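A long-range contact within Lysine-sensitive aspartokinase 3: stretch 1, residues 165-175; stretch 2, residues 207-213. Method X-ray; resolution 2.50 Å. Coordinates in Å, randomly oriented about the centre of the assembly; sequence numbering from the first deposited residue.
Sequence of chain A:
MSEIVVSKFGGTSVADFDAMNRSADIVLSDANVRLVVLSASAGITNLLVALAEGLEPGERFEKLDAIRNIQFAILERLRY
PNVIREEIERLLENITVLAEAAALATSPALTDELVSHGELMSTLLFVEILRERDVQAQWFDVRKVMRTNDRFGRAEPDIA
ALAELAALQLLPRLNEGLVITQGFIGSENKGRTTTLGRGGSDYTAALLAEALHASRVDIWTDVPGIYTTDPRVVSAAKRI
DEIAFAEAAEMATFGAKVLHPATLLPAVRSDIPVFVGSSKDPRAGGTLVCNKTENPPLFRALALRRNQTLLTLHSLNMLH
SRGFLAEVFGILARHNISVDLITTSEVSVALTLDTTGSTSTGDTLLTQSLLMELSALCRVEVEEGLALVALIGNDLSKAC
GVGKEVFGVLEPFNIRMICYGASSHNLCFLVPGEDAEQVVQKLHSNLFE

Stretch 1 (165-175) LAALQLLPRLN
Stretch 2 207-213: LLAEALH

Leu212 forms the apolar centre of the contact. Its CA-to-CB bond points sideways to stretch 1, but the m,t rotamer (chi1 -67°, chi2 176°) carries both methyl groups in among the side chains of that helix. Leu212 CD1 lies 3.3 Å from Leu174 CD1, a tight methyl-methyl approach, and 3.7 Å from Leu170 CD2; Leu212 CD2 lies 4.1 Å from Ala166 CB and 4.5 Å from Leu171 CD1. The CA-to-CB bonds of Leu170 (t,p) and Leu174 (m,t) point toward stretch 2, whereas that of Leu171 (t,p) points sideways and only the end of the side chain comes nearer. Beside this cluster, Leu170 CD2 also meets Leu208 CD2 at 4.3 Å, with Leu208 in an m,t rotamer. The backbones come closest at the two alanines, where Ala166 CA and Ala211 CA are 6.9 Å apart and Ala166 CB and Ala211 CB 4.4 Å.

Stretch 1 is helical throughout but widens into a pi-type turn at 166-170, with Leu171 N hydrogen-bonded to Ala166 O at 2.8 Å, and kinks at Pro172 and Arg173, whose N atoms lack hydrogen bonds to the preceding turn. In stretch 2, Leu212 is the first residue to leave helical phi/psi (-103°/7°), although Leu212 N still donates a hydrogen bond to Leu208 O at 2.9 Å; His213 follows at 54°/61°. No hydrogen bond crosses the contact, and the polar side chains of Gln169, Arg173, Asn175, Glu210 and His213 remain outside it.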

# COMPACT_ATOMS: atom_id res chain seq x y z
N LEU A 165 -27.98 -8.84 -27.63
CA LEU A 165 -28.90 -7.78 -28.00
C LEU A 165 -28.45 -6.96 -29.21
O LEU A 165 -29.16 -6.87 -30.22
CB LEU A 165 -29.13 -6.87 -26.80
CG LEU A 165 -29.81 -7.55 -25.60
CD1 LEU A 165 -29.82 -6.62 -24.40
CD2 LEU A 165 -31.22 -7.96 -25.98
N ALA A 166 -27.27 -6.36 -29.11
CA ALA A 166 -26.72 -5.53 -30.18
C ALA A 166 -26.75 -6.20 -31.55
O ALA A 166 -26.96 -5.54 -32.57
CB ALA A 166 -25.29 -5.13 -29.83
N ALA A 167 -26.54 -7.51 -31.59
CA ALA A 167 -26.54 -8.23 -32.86
C ALA A 167 -27.96 -8.58 -33.29
O ALA A 167 -28.21 -8.86 -34.46
CB ALA A 167 -25.70 -9.50 -32.75
N LEU A 168 -28.89 -8.56 -32.34
CA LEU A 168 -30.26 -8.90 -32.67
C LEU A 168 -31.16 -7.69 -32.94
O LEU A 168 -32.21 -7.83 -33.58
CB LEU A 168 -30.86 -9.76 -31.55
CG LEU A 168 -30.05 -11.02 -31.21
CD1 LEU A 168 -30.68 -11.77 -30.04
CD2 LEU A 168 -29.95 -11.91 -32.43
N GLN A 169 -30.76 -6.51 -32.49
CA GLN A 169 -31.59 -5.33 -32.70
C GLN A 169 -30.87 -4.14 -33.31
O GLN A 169 -31.50 -3.32 -33.98
CB GLN A 169 -32.21 -4.87 -31.38
CG GLN A 169 -32.94 -5.93 -30.60
CD GLN A 169 -34.08 -5.35 -29.78
OE1 GLN A 169 -35.14 -5.00 -30.33
NE2 GLN A 169 -33.88 -5.23 -28.47
N LEU A 170 -29.56 -4.05 -33.07
CA LEU A 170 -28.77 -2.93 -33.57
C LEU A 170 -28.02 -3.19 -34.87
O LEU A 170 -27.84 -2.27 -35.68
CB LEU A 170 -27.76 -2.48 -32.49
CG LEU A 170 -26.96 -1.22 -32.85
CD1 LEU A 170 -27.90 -0.04 -32.95
CD2 LEU A 170 -25.90 -0.95 -31.81
N LEU A 171 -27.58 -4.42 -35.08
CA LEU A 171 -26.84 -4.75 -36.28
C LEU A 171 -27.69 -4.49 -37.53
O LEU A 171 -27.29 -3.73 -38.42
CB LEU A 171 -26.37 -6.20 -36.24
CG LEU A 171 -25.41 -6.60 -37.35
CD1 LEU A 171 -24.19 -5.72 -37.31
CD2 LEU A 171 -25.02 -8.05 -37.19
N PRO A 172 -28.88 -5.10 -37.61
CA PRO A 172 -29.74 -4.89 -38.77
C PRO A 172 -29.90 -3.41 -39.11
O PRO A 172 -29.90 -3.02 -40.28
CB PRO A 172 -31.05 -5.54 -38.35
CG PRO A 172 -30.58 -6.70 -37.53
CD PRO A 172 -29.47 -6.09 -36.69
N ARG A 173 -30.04 -2.58 -38.08
CA ARG A 173 -30.20 -1.14 -38.29
C ARG A 173 -28.94 -0.50 -38.88
O ARG A 173 -29.03 0.50 -39.59
CB ARG A 173 -30.57 -0.45 -36.97
CG ARG A 173 -32.06 -0.15 -36.77
CD ARG A 173 -32.89 -1.41 -36.67
NE ARG A 173 -33.18 -1.99 -37.98
CZ ARG A 173 -33.82 -3.15 -38.15
NH1 ARG A 173 -34.23 -3.84 -37.10
NH2 ARG A 173 -34.06 -3.60 -39.37
N LEU A 174 -27.78 -1.08 -38.59
CA LEU A 174 -26.51 -0.56 -39.10
C LEU A 174 -26.32 -0.94 -40.56
O LEU A 174 -25.68 -0.22 -41.32
CB LEU A 174 -25.33 -1.09 -38.29
CG LEU A 174 -25.10 -0.49 -36.90
CD1 LEU A 174 -23.94 -1.20 -36.25
CD2 LEU A 174 -24.81 1.02 -37.00
N ASN A 175 -26.86 -2.09 -40.93
CA ASN A 175 -26.78 -2.58 -42.30
C ASN A 175 -27.63 -1.68 -43.20
O ASN A 175 -27.19 -1.27 -44.28
CB ASN A 175 -27.29 -4.01 -42.37
CG ASN A 175 -26.36 -5.00 -41.70
OD1 ASN A 175 -26.76 -6.11 -41.34
ND2 ASN A 175 -25.09 -4.61 -41.54
N LEU A 207 -17.94 0.51 -25.50
CA LEU A 207 -18.75 -0.69 -25.28
C LEU A 207 -19.42 -1.25 -26.52
O LEU A 207 -19.33 -2.45 -26.80
CB LEU A 207 -19.81 -0.41 -24.20
CG LEU A 207 -19.28 -0.09 -22.80
CD1 LEU A 207 -20.38 0.56 -21.97
CD2 LEU A 207 -18.76 -1.36 -22.13
N LEU A 208 -20.12 -0.39 -27.25
CA LEU A 208 -20.83 -0.79 -28.46
C LEU A 208 -19.84 -1.12 -29.59
O LEU A 208 -20.14 -1.90 -30.49
CB LEU A 208 -21.78 0.33 -28.89
CG LEU A 208 -22.81 0.75 -27.84
CD1 LEU A 208 -23.17 2.21 -28.00
CD2 LEU A 208 -24.04 -0.12 -27.98
N ALA A 209 -18.66 -0.50 -29.52
CA ALA A 209 -17.61 -0.73 -30.51
C ALA A 209 -17.14 -2.18 -30.36
O ALA A 209 -17.00 -2.90 -31.35
CB ALA A 209 -16.46 0.23 -30.27
N GLU A 210 -16.90 -2.59 -29.12
CA GLU A 210 -16.47 -3.95 -28.84
C GLU A 210 -17.57 -4.93 -29.20
O GLU A 210 -17.32 -5.93 -29.88
CB GLU A 210 -16.14 -4.11 -27.36
CG GLU A 210 -16.19 -5.54 -26.88
CD GLU A 210 -15.57 -5.69 -25.50
OE1 GLU A 210 -15.87 -4.85 -24.63
OE2 GLU A 210 -14.80 -6.65 -25.30
N ALA A 211 -18.78 -4.64 -28.74
CA ALA A 211 -19.93 -5.50 -29.01
C ALA A 211 -20.22 -5.67 -30.50
O ALA A 211 -20.75 -6.70 -30.91
CB ALA A 211 -21.17 -4.96 -28.30
N LEU A 212 -19.88 -4.66 -31.30
CA LEU A 212 -20.13 -4.73 -32.73
C LEU A 212 -18.89 -5.03 -33.57
O LEU A 212 -18.94 -5.00 -34.80
CB LEU A 212 -20.77 -3.43 -33.21
CG LEU A 212 -22.19 -3.08 -32.74
CD1 LEU A 212 -22.57 -1.68 -33.27
CD2 LEU A 212 -23.19 -4.12 -33.22
N HIS A 213 -17.77 -5.32 -32.91
CA HIS A 213 -16.52 -5.62 -33.62
C HIS A 213 -16.18 -4.48 -34.58
O HIS A 213 -16.09 -4.68 -35.79
CB HIS A 213 -16.66 -6.91 -34.42
CG HIS A 213 -17.40 -7.99 -33.68
ND1 HIS A 213 -16.97 -8.51 -32.48
CD2 HIS A 213 -18.56 -8.63 -33.97
CE1 HIS A 213 -17.83 -9.42 -32.05
NE2 HIS A 213 -18.80 -9.51 -32.94